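PDB 2JCB: 5-formyltetrahydrofolate cyclo-ligase family protein, which probably catalyses the ATP-dependent cyclisation of 5-formyltetrahydrofolate to 5,10-methenyltetrahydrofolate, which brings stored folate back into one-carbon metabolism. Local coordinates for residues D128-P133 and V156-K161; R140-G145 and I175-F180; Y150-L155 and F180-E185. All blocks are in the same frame, centred on the assembly; numbering follows the deposited sequence.

Contact 1 of 3, residues D128-P133 and V156-K161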
loop_
_atom_site.group_PDB
_atom_site.type_symbol
_atom_site.label_atom_id
_atom_site.label_comp_id
_atom_site.label_asym_id
_atom_site.label_seq_id
_atom_site.Cartn_x
_atom_site.Cartn_y
_atom_site.Cartn_z
ATOM N N ASP A 128 -3.310 -0.501 -14.002
ATOM C CA ASP A 128 -2.730 -1.828 -14.305
ATOM C C ASP A 128 -2.246 -2.566 -13.057
ATOM O O ASP A 128 -2.460 -3.804 -12.912
ATOM C CB ASP A 128 -1.634 -1.700 -15.357
ATOM C CG ASP A 128 -2.132 -1.104 -16.630
ATOM O OD1 ASP A 128 -3.205 -1.540 -17.142
ATOM O OD2 ASP A 128 -1.452 -0.197 -17.150
ATOM N N LEU A 129 -1.686 -1.797 -12.127
ATOM C CA LEU A 129 -1.122 -2.330 -10.909
ATOM C C LEU A 129 -1.456 -1.417 -9.743
ATOM O O LEU A 129 -1.267 -0.197 -9.837
ATOM C CB LEU A 129 0.398 -2.383 -11.105
ATOM C CG LEU A 129 1.235 -2.836 -9.894
ATOM C CD1 LEU A 129 0.890 -4.324 -9.544
ATOM C CD2 LEU A 129 2.754 -2.595 -10.153
ATOM N N GLN A 130 -1.922 -2.013 -8.657
ATOM C CA GLN A 130 -2.106 -1.293 -7.389
ATOM C C GLN A 130 -1.089 -1.781 -6.394
ATOM O O GLN A 130 -1.066 -2.969 -6.106
ATOM C CB GLN A 130 -3.502 -1.535 -6.845
ATOM C CG GLN A 130 -4.541 -0.684 -7.638
ATOM C CD GLN A 130 -4.575 0.817 -7.145
ATOM O OE1 GLN A 130 -3.715 1.258 -6.422
ATOM N NE2 GLN A 130 -5.610 1.556 -7.573
ATOM N N ILE A 131 -0.282 -0.838 -5.911
ATOM C CA ILE A 131 0.709 -1.117 -4.878
ATOM C C ILE A 131 -0.068 -0.832 -3.570
ATOM O O ILE A 131 -0.312 0.360 -3.249
ATOM C CB ILE A 131 1.967 -0.283 -5.110
ATOM C CG1 ILE A 131 2.611 -0.780 -6.450
ATOM C CG2 ILE A 131 2.890 -0.453 -3.928
ATOM C CD1 ILE A 131 3.821 0.034 -6.915
ATOM N N VAL A 132 -0.378 -1.858 -2.765
ATOM C CA VAL A 132 -1.372 -1.715 -1.709
ATOM C C VAL A 132 -0.615 -1.529 -0.402
ATOM O O VAL A 132 0.268 -2.289 -0.141
ATOM C CB VAL A 132 -2.291 -2.958 -1.695
ATOM C CG1 VAL A 132 -3.179 -2.998 -0.393
ATOM C CG2 VAL A 132 -3.113 -3.041 -3.019
ATOM N N PRO A 133 -0.880 -0.446 0.359
ATOM C CA PRO A 133 -0.210 -0.275 1.679
ATOM C C PRO A 133 -0.764 -1.158 2.779
ATOM O O PRO A 133 -1.789 -1.784 2.612
ATOM C CB PRO A 133 -0.521 1.197 2.022
ATOM C CG PRO A 133 -1.943 1.340 1.472
ATOM C CD PRO A 133 -1.846 0.632 0.095
ATOM N N VAL A 156 -12.759 -4.974 -3.738
ATOM C CA VAL A 156 -13.975 -5.672 -4.229
ATOM C C VAL A 156 -14.153 -5.453 -5.740
ATOM O O VAL A 156 -14.427 -6.405 -6.462
ATOM C CB VAL A 156 -15.236 -5.222 -3.477
ATOM C CG1 VAL A 156 -16.518 -5.899 -4.066
ATOM C CG2 VAL A 156 -15.115 -5.553 -2.008
ATOM N N HIS A 157 -13.971 -4.221 -6.208
ATOM C CA HIS A 157 -14.233 -3.867 -7.598
ATOM C C HIS A 157 -12.982 -3.746 -8.466
ATOM O O HIS A 157 -13.062 -3.624 -9.690
ATOM C CB HIS A 157 -15.082 -2.589 -7.656
ATOM C CG HIS A 157 -16.314 -2.668 -6.811
ATOM N ND1 HIS A 157 -17.397 -3.452 -7.146
ATOM C CD2 HIS A 157 -16.613 -2.104 -5.615
ATOM C CE1 HIS A 157 -18.318 -3.355 -6.204
ATOM N NE2 HIS A 157 -17.867 -2.541 -5.264
ATOM N N TYR A 158 -11.821 -3.799 -7.847
ATOM C CA TYR A 158 -10.593 -3.679 -8.610
ATOM C C TYR A 158 -10.197 -5.060 -9.116
ATOM O O TYR A 158 -10.029 -5.990 -8.314
ATOM C CB TYR A 158 -9.468 -3.066 -7.773
ATOM C CG TYR A 158 -8.179 -2.981 -8.524
ATOM C CD1 TYR A 158 -8.027 -2.079 -9.573
ATOM C CD2 TYR A 158 -7.110 -3.804 -8.190
ATOM C CE1 TYR A 158 -6.804 -1.987 -10.276
ATOM C CE2 TYR A 158 -5.898 -3.729 -8.872
ATOM C CZ TYR A 158 -5.764 -2.849 -9.933
ATOM O OH TYR A 158 -4.556 -2.795 -10.570
ATOM N N LYS A 159 -10.013 -5.167 -10.432
ATOM C CA LYS A 159 -9.679 -6.436 -11.062
ATOM C C LYS A 159 -8.274 -6.574 -11.635
ATOM O O LYS A 159 -7.945 -7.614 -12.239
ATOM C CB LYS A 159 -10.717 -6.760 -12.147
ATOM C CG LYS A 159 -12.152 -6.794 -11.657
ATOM C CD LYS A 159 -12.313 -7.702 -10.445
ATOM C CE LYS A 159 -13.769 -7.972 -10.154
ATOM N NZ LYS A 159 -13.887 -8.496 -8.775
ATOM N N GLY A 160 -7.459 -5.541 -11.474
ATOM C CA GLY A 160 -6.101 -5.564 -11.946
ATOM C C GLY A 160 -5.173 -6.305 -11.014
ATOM O O GLY A 160 -5.596 -7.042 -10.136
ATOM N N LYS A 161 -3.887 -6.096 -11.198
ATOM C CA LYS A 161 -2.857 -6.752 -10.392
ATOM C C LYS A 161 -2.593 -6.003 -9.091
ATOM O O LYS A 161 -2.620 -4.784 -9.099
ATOM C CB LYS A 161 -1.581 -6.859 -11.218
ATOM C CG LYS A 161 -1.784 -7.795 -12.462
ATOM C CD LYS A 161 -0.576 -7.717 -13.356
ATOM C CE LYS A 161 -0.979 -8.093 -14.779
ATOM N NZ LYS A 161 -0.864 -9.564 -14.917
HETATM O O HOH W 1 -3.712 -5.451 -14.297
#
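Two backbone hydrogen bonds join Asp-128 and Gln-130 to Lys-161. Lys-161 N donates to Asp-128 O at 3.2 Å, and Gln-130 N donates to Lys-161 O at 2.9 Å. The second is nearly straight (170° at the hydrogen) and enters close to the C=O axis. The single N-H of Lys-161 is shared with water 1, whose very short contact with Asp-128 O is doubtful; Leu-129 CA adds a C-H...O contact to Lys-161 O. Lys-161 thus bonds through its N and its O to the two residues flanking Leu-129, the definition of a parallel bridge between Leu-129 and Lys-161. It starts the pairing of strands 129-131 and 161-165 in the central sheet. The connection between them runs through hairpin 136-137/143-144 and helix 150-154, a beta-alpha-beta crossover with an inserted hairpin, consistent with the Rossmann-like clan of this family. Tyr-158 lies in the loop just before strand 161-165. With chi1 178°, anti to the backbone N, its CG continues toward strand 129-131. Gln-130 CG sits 3.6 Å from the ring centroid in a CH-pi contact, offset toward the rim, while Gly-160 N lies over the centre of the opposite face. The carbonyls of Ile-127 and Lys-161 are both candidates for the one hydroxyl proton. Asp-128 OD2 accepts from the backbone N of Lys-53 and of Thr-54, and Gln-130 NE2 makes a weak bond to Tyr-154 OH.

Contact 2 of 3, residues R140-G145 and I175-F180. With ADP (adenosine-5'-diphosphate), chain C; PO4 (phosphate ion), chain D.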
loop_
_atom_site.group_PDB
_atom_site.type_symbol
_atom_site.label_atom_id
_atom_site.label_comp_id
_atom_site.label_asym_id
_atom_site.label_seq_id
_atom_site.Cartn_x
_atom_site.Cartn_y
_atom_site.Cartn_z
ATOM N N ARG A 140 0.029 -16.079 2.832
ATOM C CA ARG A 140 -1.183 -16.242 2.052
ATOM C C ARG A 140 -1.749 -14.953 1.399
ATOM O O ARG A 140 -2.827 -14.998 0.794
ATOM C CB ARG A 140 -2.244 -16.873 2.946
ATOM C CG ARG A 140 -1.923 -18.337 3.312
ATOM C CD ARG A 140 -2.832 -18.861 4.389
ATOM N NE ARG A 140 -2.656 -18.175 5.667
ATOM C CZ ARG A 140 -1.648 -18.375 6.513
ATOM N NH1 ARG A 140 -1.602 -17.696 7.648
ATOM N NH2 ARG A 140 -0.674 -19.235 6.230
ATOM N N GLY A 141 -1.055 -13.818 1.520
ATOM C CA GLY A 141 -1.561 -12.587 0.938
ATOM C C GLY A 141 -2.584 -11.895 1.816
ATOM O O GLY A 141 -3.133 -10.887 1.401
ATOM N N GLU A 142 -2.812 -12.417 3.033
ATOM C CA GLU A 142 -3.781 -11.801 3.975
ATOM C C GLU A 142 -3.145 -10.554 4.523
ATOM O O GLU A 142 -1.926 -10.407 4.503
ATOM C CB GLU A 142 -4.173 -12.750 5.095
ATOM C CG GLU A 142 -4.803 -14.007 4.495
ATOM C CD GLU A 142 -4.656 -15.226 5.365
ATOM O OE1 GLU A 142 -3.609 -15.375 6.022
ATOM O OE2 GLU A 142 -5.585 -16.061 5.386
ATOM N N ARG A 143 -3.990 -9.624 4.932
ATOM C CA ARG A 143 -3.559 -8.247 5.141
ATOM C C ARG A 143 -4.331 -7.570 6.275
ATOM O O ARG A 143 -5.556 -7.699 6.386
ATOM C CB ARG A 143 -3.646 -7.443 3.836
ATOM C CG ARG A 143 -3.457 -5.983 4.047
ATOM C CD ARG A 143 -3.572 -5.221 2.720
ATOM N NE ARG A 143 -3.663 -3.820 3.036
ATOM C CZ ARG A 143 -4.773 -3.152 3.374
ATOM N NH1 ARG A 143 -4.644 -1.868 3.696
ATOM N NH2 ARG A 143 -5.960 -3.740 3.453
ATOM N N ILE A 144 -3.583 -6.980 7.195
ATOM C CA ILE A 144 -4.127 -5.999 8.143
ATOM C C ILE A 144 -3.617 -4.614 7.719
ATOM O O ILE A 144 -2.408 -4.431 7.513
ATOM C CB ILE A 144 -3.659 -6.270 9.608
ATOM C CG1 ILE A 144 -4.216 -7.584 10.153
ATOM C CG2 ILE A 144 -4.179 -5.131 10.535
ATOM C CD1 ILE A 144 -3.564 -8.022 11.430
ATOM N N GLY A 145 -4.541 -3.661 7.588
ATOM C CA GLY A 145 -4.167 -2.278 7.290
ATOM C C GLY A 145 -4.247 -1.449 8.575
ATOM O O GLY A 145 -4.001 -1.945 9.683
ATOM N N ILE A 175 -3.214 -13.996 10.750
ATOM C CA ILE A 175 -4.058 -12.822 10.848
ATOM C C ILE A 175 -5.481 -13.335 10.942
ATOM O O ILE A 175 -5.837 -14.285 10.233
ATOM C CB ILE A 175 -3.871 -11.920 9.583
ATOM C CG1 ILE A 175 -2.514 -11.223 9.609
ATOM C CG2 ILE A 175 -5.011 -10.889 9.462
ATOM C CD1 ILE A 175 -2.316 -10.331 8.396
ATOM N N PRO A 176 -6.294 -12.762 11.873
ATOM C CA PRO A 176 -7.678 -13.211 12.079
ATOM C C PRO A 176 -8.570 -12.567 11.017
ATOM O O PRO A 176 -9.152 -11.506 11.273
ATOM C CB PRO A 176 -8.026 -12.673 13.476
ATOM C CG PRO A 176 -7.062 -11.517 13.718
ATOM C CD PRO A 176 -5.932 -11.605 12.727
ATOM N N VAL A 177 -8.648 -13.171 9.833
ATOM C CA VAL A 177 -9.344 -12.544 8.716
ATOM C C VAL A 177 -10.859 -12.672 8.818
ATOM O O VAL A 177 -11.384 -13.712 9.166
ATOM C CB VAL A 177 -8.836 -13.006 7.303
ATOM C CG1 VAL A 177 -7.341 -12.752 7.142
ATOM C CG2 VAL A 177 -9.168 -14.431 7.028
ATOM N N GLU A 178 -11.539 -11.577 8.517
ATOM C CA GLU A 178 -12.974 -11.523 8.453
ATOM C C GLU A 178 -13.431 -11.670 6.993
ATOM O O GLU A 178 -12.614 -11.543 6.072
ATOM C CB GLU A 178 -13.410 -10.211 9.073
ATOM C CG GLU A 178 -12.719 -9.961 10.401
ATOM C CD GLU A 178 -13.253 -8.744 11.162
ATOM O OE1 GLU A 178 -14.402 -8.778 11.633
ATOM O OE2 GLU A 178 -12.488 -7.757 11.291
ATOM N N PRO A 179 -14.734 -11.950 6.778
ATOM C CA PRO A 179 -15.226 -12.232 5.422
ATOM C C PRO A 179 -14.955 -11.114 4.435
ATOM O O PRO A 179 -14.672 -11.392 3.274
ATOM C CB PRO A 179 -16.737 -12.424 5.597
ATOM C CG PRO A 179 -17.005 -12.484 7.058
ATOM C CD PRO A 179 -15.786 -12.035 7.808
ATOM N N PHE A 180 -15.003 -9.864 4.894
ATOM C CA PHE A 180 -14.628 -8.700 4.051
ATOM C C PHE A 180 -13.114 -8.394 3.824
ATOM O O PHE A 180 -12.795 -7.500 3.075
ATOM C CB PHE A 180 -15.281 -7.449 4.652
ATOM C CG PHE A 180 -14.931 -7.245 6.104
ATOM C CD1 PHE A 180 -13.652 -6.755 6.462
ATOM C CD2 PHE A 180 -15.851 -7.609 7.116
ATOM C CE1 PHE A 180 -13.294 -6.603 7.784
ATOM C CE2 PHE A 180 -15.502 -7.446 8.453
ATOM C CZ PHE A 180 -14.232 -6.934 8.786
HETATM P PB ADP C . -8.121 -2.868 7.891
HETATM O O1B ADP C . -7.800 -1.430 7.494
HETATM O O2B ADP C . -7.025 -3.462 8.695
HETATM O O3B ADP C . -8.558 -3.593 6.636
HETATM P PA ADP C . -10.645 -3.760 9.065
HETATM O O1A ADP C . -10.483 -5.047 8.300
HETATM O O2A ADP C . -10.947 -3.888 10.473
HETATM O O3A ADP C . -9.382 -2.759 8.873
HETATM O "O5'" ADP C . -11.908 -2.979 8.425
HETATM C "C5'" ADP C . -12.340 -1.810 9.154
HETATM C "C4'" ADP C . -13.832 -1.614 9.037
HETATM O "O4'" ADP C . -14.163 -1.603 7.658
HETATM C "C3'" ADP C . -14.556 -2.788 9.688
HETATM O "O3'" ADP C . -15.425 -2.248 10.663
HETATM C "C2'" ADP C . -15.305 -3.455 8.552
HETATM O "O2'" ADP C . -16.637 -3.711 8.890
HETATM C "C1'" ADP C . -15.299 -2.434 7.428
HETATM N N9 ADP C . -15.274 -3.027 6.066
HETATM C C8 ADP C . -14.203 -3.572 5.460
HETATM N N7 ADP C . -14.523 -3.976 4.207
HETATM C C5 ADP C . -15.810 -3.703 3.982
HETATM C C6 ADP C . -16.751 -3.857 2.841
HETATM N N6 ADP C . -16.358 -4.427 1.684
HETATM N N1 ADP C . -17.986 -3.375 2.981
HETATM C C2 ADP C . -18.405 -2.813 4.134
HETATM N N3 ADP C . -17.597 -2.622 5.196
HETATM C C4 ADP C . -16.300 -3.025 5.189
HETATM P P PO4 D . -6.739 0.608 4.760
HETATM O O1 PO4 D . -7.158 -0.230 3.731
HETATM O O2 PO4 D . -6.291 -0.071 6.026
HETATM O O3 PO4 D . -5.530 1.470 4.291
HETATM O O4 PO4 D . -7.859 1.520 5.250
HETATM O O HOH W 2 -3.818 -15.998 8.844
#
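Ile-144 and Ile-175 meet branch to branch, their side chains crossing obliquely. Strand 143-144 is the second arm of a small antiparallel hairpin with 136-137, and the loop 175-180, turning through an inverse gamma turn centred on Pro-176, packs against it. In Ile-175, CG1 is anti to the carbonyl carbon (chi1 -72°), which leaves CG2 facing Ile-144 CG1. This methyl presses on Ile-144 CG1 at 3.5 Å, tighter than usual van der Waals contact, and the tip of Ile-144, CD1, touches both CG1 and CG2 of its partner at 3.8 Å. Ile-175 CD1 lies 3.8 Å from Ile-144 CG1 and equally near the backbone N of Ile-144. Beside this pair, Glu-142 and Val-177 cross at about a right angle: Val-177 CG1 touches Glu-142 CB at 3.8 Å and stays within about 4 Å of CG, CD and OE2. The carboxylate is occupied by polar partners. Arg-140 NE forms a salt bridge with OE1 at 3.0 Å, meeting it from 43° above the carboxylate plane; Thr-138 also bonds OE1, and water 2 links OE1 to Arg-140 NH1 and Ile-175 N. Toward the nucleotide, Phe-180 CG takes the crowded position between backbone N and carbonyl carbon (chi1 55°), 3.8 Å from ADP C8. One ring face receives ADP C2' toward its rim and the opposite face Glu-178 CB. Arg-143 NE donates to Pro-133 O and NH1 to O1 of a phosphate ion, probably from the crystallisation liquor. Gly-145 N donates to ADP O2B at 2.7 Å.

Contact 3 of 3, residues Y150-L155 and F180-E185; sequences YYDRYL and FDKNVE. With MG (magnesium ion), chain E; ADP (adenosine-5'-diphosphate), chain C; PO4 (phosphate ion), chain D.
Asp-152 and Asp-181 share one magnesium ion, Asp-152 through OD2 at 1.9 Å and Asp-181 through OD1 at 2.1 Å. ADP chelates the metal with O1A and O3B, and waters 5 and 6 complete an octahedron in which Asp-181 OD1 stands opposite O3B and Asp-152 OD2 opposite water 6. The two carboxylate oxygens are 2.9 Å apart because both bind the metal, and no hydrogen bond is implied. Asp-152 OD2 also comes to the edge of the Phe-180 ring.

Hydrogen bonds occupy the other oxygen of each aspartate. Lys-182 N donates to Asp-152 OD1 at 2.9 Å, almost straight at 177° but from 55° above the carboxylate plane, and waters 3 and 5 donate to the same atom. Water 5 is itself a metal ligand, so OD1 acts in the second shell as well. Asp-181 OD2 accepts from Glu-178 N and forms a salt bridge with Lys-13. Water 4 joins the carbonyls of Asp-152 and Phe-180 to ADP N6.

Van der Waals packing is carried by Leu-155 and Lys-182, which slide past each other in opposite directions with their CB atoms 3.9 Å apart. The lysine's bend at chi3 (-87°) places CE 3.6 Å from the carbonyl Leu-155 O.

Helix 150-154 begins over the phosphate ion, which Tyr-150 N and Tyr-151 N bind. Tyr-151 packs on strands 80-87 and 92-98, while Leu-155 and Val-184 both touch Thr-162 of strand 161-165.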
loop_
_atom_site.group_PDB
_atom_site.type_symbol
_atom_site.label_atom_id
_atom_site.label_comp_id
_atom_site.label_asym_id
_atom_site.label_seq_id
_atom_site.Cartn_x
_atom_site.Cartn_y
_atom_site.Cartn_z
ATOM N N TYR A 150 -10.367 0.823 3.939
ATOM C CA TYR A 150 -10.424 1.399 2.588
ATOM C C TYR A 150 -10.083 0.417 1.453
ATOM O O TYR A 150 -10.813 0.321 0.454
ATOM C CB TYR A 150 -9.483 2.610 2.445
ATOM C CG TYR A 150 -10.036 3.866 3.073
ATOM C CD1 TYR A 150 -10.966 4.663 2.396
ATOM C CD2 TYR A 150 -9.575 4.277 4.325
ATOM C CE1 TYR A 150 -11.421 5.842 2.935
ATOM C CE2 TYR A 150 -10.061 5.446 4.908
ATOM C CZ TYR A 150 -10.971 6.231 4.192
ATOM O OH TYR A 150 -11.455 7.382 4.749
ATOM N N TYR A 151 -8.972 -0.283 1.594
ATOM C CA TYR A 151 -8.582 -1.224 0.539
ATOM C C TYR A 151 -9.478 -2.443 0.490
ATOM O O TYR A 151 -9.770 -2.932 -0.597
ATOM C CB TYR A 151 -7.091 -1.584 0.576
ATOM C CG TYR A 151 -6.251 -0.471 -0.046
ATOM C CD1 TYR A 151 -5.921 0.678 0.684
ATOM C CD2 TYR A 151 -5.897 -0.506 -1.406
ATOM C CE1 TYR A 151 -5.180 1.735 0.062
ATOM C CE2 TYR A 151 -5.152 0.528 -2.032
ATOM C CZ TYR A 151 -4.812 1.642 -1.267
ATOM O OH TYR A 151 -4.109 2.643 -1.826
ATOM N N ASP A 152 -9.969 -2.900 1.660
ATOM C CA ASP A 152 -10.901 -4.000 1.678
ATOM C C ASP A 152 -12.116 -3.677 0.785
ATOM O O ASP A 152 -12.566 -4.539 0.047
ATOM C CB ASP A 152 -11.339 -4.306 3.111
ATOM C CG ASP A 152 -10.304 -5.128 3.872
ATOM O OD1 ASP A 152 -9.417 -5.766 3.238
ATOM O OD2 ASP A 152 -10.349 -5.150 5.114
ATOM N N ARG A 153 -12.603 -2.418 0.834
ATOM C CA ARG A 153 -13.769 -2.013 0.071
ATOM C C ARG A 153 -13.400 -1.838 -1.397
ATOM O O ARG A 153 -14.121 -2.261 -2.292
ATOM C CB ARG A 153 -14.343 -0.716 0.641
ATOM C CG ARG A 153 -14.963 -0.881 2.007
ATOM C CD ARG A 153 -15.472 0.469 2.471
ATOM N NE ARG A 153 -16.311 0.445 3.662
ATOM C CZ ARG A 153 -15.827 0.332 4.894
ATOM N NH1 ARG A 153 -16.655 0.395 5.926
ATOM N NH2 ARG A 153 -14.510 0.172 5.077
ATOM N N TYR A 154 -12.284 -1.165 -1.627
ATOM C CA TYR A 154 -11.818 -0.856 -2.979
ATOM C C TYR A 154 -11.492 -2.123 -3.778
ATOM O O TYR A 154 -11.867 -2.236 -4.937
ATOM C CB TYR A 154 -10.567 0.009 -2.912
ATOM C CG TYR A 154 -10.031 0.353 -4.264
ATOM C CD1 TYR A 154 -10.599 1.387 -5.008
ATOM C CD2 TYR A 154 -8.955 -0.341 -4.816
ATOM C CE1 TYR A 154 -10.138 1.717 -6.236
ATOM C CE2 TYR A 154 -8.475 -0.020 -6.093
ATOM C CZ TYR A 154 -9.073 1.018 -6.790
ATOM O OH TYR A 154 -8.618 1.397 -8.021
ATOM N N LEU A 155 -10.840 -3.075 -3.133
ATOM C CA LEU A 155 -10.410 -4.293 -3.833
ATOM C C LEU A 155 -11.554 -5.206 -4.267
ATOM O O LEU A 155 -11.335 -6.114 -5.079
ATOM C CB LEU A 155 -9.329 -5.059 -3.049
ATOM C CG LEU A 155 -8.002 -4.325 -2.928
ATOM C CD1 LEU A 155 -7.087 -5.110 -1.988
ATOM C CD2 LEU A 155 -7.377 -4.077 -4.296
ATOM N N PHE A 180 -15.003 -9.864 4.894
ATOM C CA PHE A 180 -14.628 -8.700 4.051
ATOM C C PHE A 180 -13.114 -8.394 3.824
ATOM O O PHE A 180 -12.795 -7.500 3.075
ATOM C CB PHE A 180 -15.281 -7.449 4.652
ATOM C CG PHE A 180 -14.931 -7.245 6.104
ATOM C CD1 PHE A 180 -13.652 -6.755 6.462
ATOM C CD2 PHE A 180 -15.851 -7.609 7.116
ATOM C CE1 PHE A 180 -13.294 -6.603 7.784
ATOM C CE2 PHE A 180 -15.502 -7.446 8.453
ATOM C CZ PHE A 180 -14.232 -6.934 8.786
ATOM N N ASP A 181 -12.199 -9.081 4.498
ATOM C CA ASP A 181 -10.764 -8.850 4.319
ATOM C C ASP A 181 -10.332 -9.355 2.946
ATOM O O ASP A 181 -10.590 -10.510 2.613
ATOM C CB ASP A 181 -9.991 -9.548 5.435
ATOM C CG ASP A 181 -10.045 -8.780 6.751
ATOM O OD1 ASP A 181 -10.157 -7.543 6.711
ATOM O OD2 ASP A 181 -10.005 -9.386 7.823
ATOM N N LYS A 182 -9.734 -8.473 2.153
ATOM C CA LYS A 182 -9.239 -8.803 0.801
ATOM C C LYS A 182 -7.761 -9.125 0.854
ATOM O O LYS A 182 -6.986 -8.472 1.567
ATOM C CB LYS A 182 -9.518 -7.674 -0.174
ATOM C CG LYS A 182 -11.056 -7.401 -0.371
ATOM C CD LYS A 182 -11.820 -8.585 -0.962
ATOM C CE LYS A 182 -11.770 -8.571 -2.483
ATOM N NZ LYS A 182 -12.547 -9.705 -3.054
ATOM N N ASN A 183 -7.349 -10.116 0.073
ATOM C CA ASN A 183 -5.925 -10.494 0.003
ATOM C C ASN A 183 -5.220 -9.796 -1.135
ATOM O O ASN A 183 -5.851 -9.399 -2.099
ATOM C CB ASN A 183 -5.813 -12.007 -0.250
ATOM C CG ASN A 183 -6.265 -12.836 0.932
ATOM O OD1 ASN A 183 -6.539 -12.320 2.024
ATOM N ND2 ASN A 183 -6.372 -14.151 0.721
ATOM N N VAL A 184 -3.900 -9.715 -1.046
ATOM C CA VAL A 184 -3.066 -9.168 -2.147
ATOM C C VAL A 184 -2.384 -10.344 -2.872
ATOM O O VAL A 184 -2.206 -11.398 -2.277
ATOM C CB VAL A 184 -2.005 -8.146 -1.669
ATOM C CG1 VAL A 184 -2.690 -6.891 -1.131
ATOM C CG2 VAL A 184 -1.093 -8.730 -0.570
ATOM N N GLU A 185 -2.026 -10.145 -4.134
ATOM C CA GLU A 185 -1.485 -11.216 -4.964
ATOM C C GLU A 185 0.003 -11.490 -4.740
ATOM O O GLU A 185 0.486 -12.565 -5.073
ATOM C CB GLU A 185 -1.684 -10.905 -6.446
ATOM C CG GLU A 185 -3.121 -11.029 -6.824
ATOM C CD GLU A 185 -3.387 -10.509 -8.238
ATOM O OE1 GLU A 185 -2.609 -9.691 -8.795
ATOM O OE2 GLU A 185 -4.409 -10.911 -8.790
HETATM MG MG MG E . -9.305 -5.591 6.665
HETATM P PB ADP C . -8.121 -2.868 7.891
HETATM O O1B ADP C . -7.800 -1.430 7.494
HETATM O O2B ADP C . -7.025 -3.462 8.695
HETATM O O3B ADP C . -8.558 -3.593 6.636
HETATM P PA ADP C . -10.645 -3.760 9.065
HETATM O O1A ADP C . -10.483 -5.047 8.300
HETATM O O2A ADP C . -10.947 -3.888 10.473
HETATM O O3A ADP C . -9.382 -2.759 8.873
HETATM O "O5'" ADP C . -11.908 -2.979 8.425
HETATM C "C5'" ADP C . -12.340 -1.810 9.154
HETATM C "C4'" ADP C . -13.832 -1.614 9.037
HETATM O "O4'" ADP C . -14.163 -1.603 7.658
HETATM C "C3'" ADP C . -14.556 -2.788 9.688
HETATM O "O3'" ADP C . -15.425 -2.248 10.663
HETATM C "C2'" ADP C . -15.305 -3.455 8.552
HETATM O "O2'" ADP C . -16.637 -3.711 8.890
HETATM C "C1'" ADP C . -15.299 -2.434 7.428
HETATM N N9 ADP C . -15.274 -3.027 6.066
HETATM C C8 ADP C . -14.203 -3.572 5.460
HETATM N N7 ADP C . -14.523 -3.976 4.207
HETATM C C5 ADP C . -15.810 -3.703 3.982
HETATM C C6 ADP C . -16.751 -3.857 2.841
HETATM N N6 ADP C . -16.358 -4.427 1.684
HETATM N N1 ADP C . -17.986 -3.375 2.981
HETATM C C2 ADP C . -18.405 -2.813 4.134
HETATM N N3 ADP C . -17.597 -2.622 5.196
HETATM C C4 ADP C . -16.300 -3.025 5.189
HETATM P P PO4 D . -6.739 0.608 4.760
HETATM O O1 PO4 D . -7.158 -0.230 3.731
HETATM O O2 PO4 D . -6.291 -0.071 6.026
HETATM O O3 PO4 D . -5.530 1.470 4.291
HETATM O O4 PO4 D . -7.859 1.520 5.250
HETATM O O HOH W 3 -7.012 -5.727 1.899
HETATM O O HOH W 4 -14.242 -6.317 1.221
HETATM O O HOH W 5 -7.834 -6.343 5.339
HETATM O O HOH W 6 -7.827 -6.147 8.305
#

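Contact 1 is partly buried in the central sheet and made mostly by backbone bonds; the side chain of Tyr-158 is about 12 Å from ADP. Contacts 2 and 3 have centres 8 Å apart, share Phe-180 and both line the nucleotide site, yet differ in chemistry: contact 2 is a buried hydrocarbon junction, whereas contact 3 is partly buried and built on carboxylates, metal and water. Direct bonds tie them together: Gly-141 O receives Val-184 N between contacts 2 and 3, and Pro-133 O receives Arg-143 NE between contacts 1 and 2. Helix 150-154 of contact 3 also packs on Val-132 and Pro-133 through Tyr-151, connecting sheet and pocket.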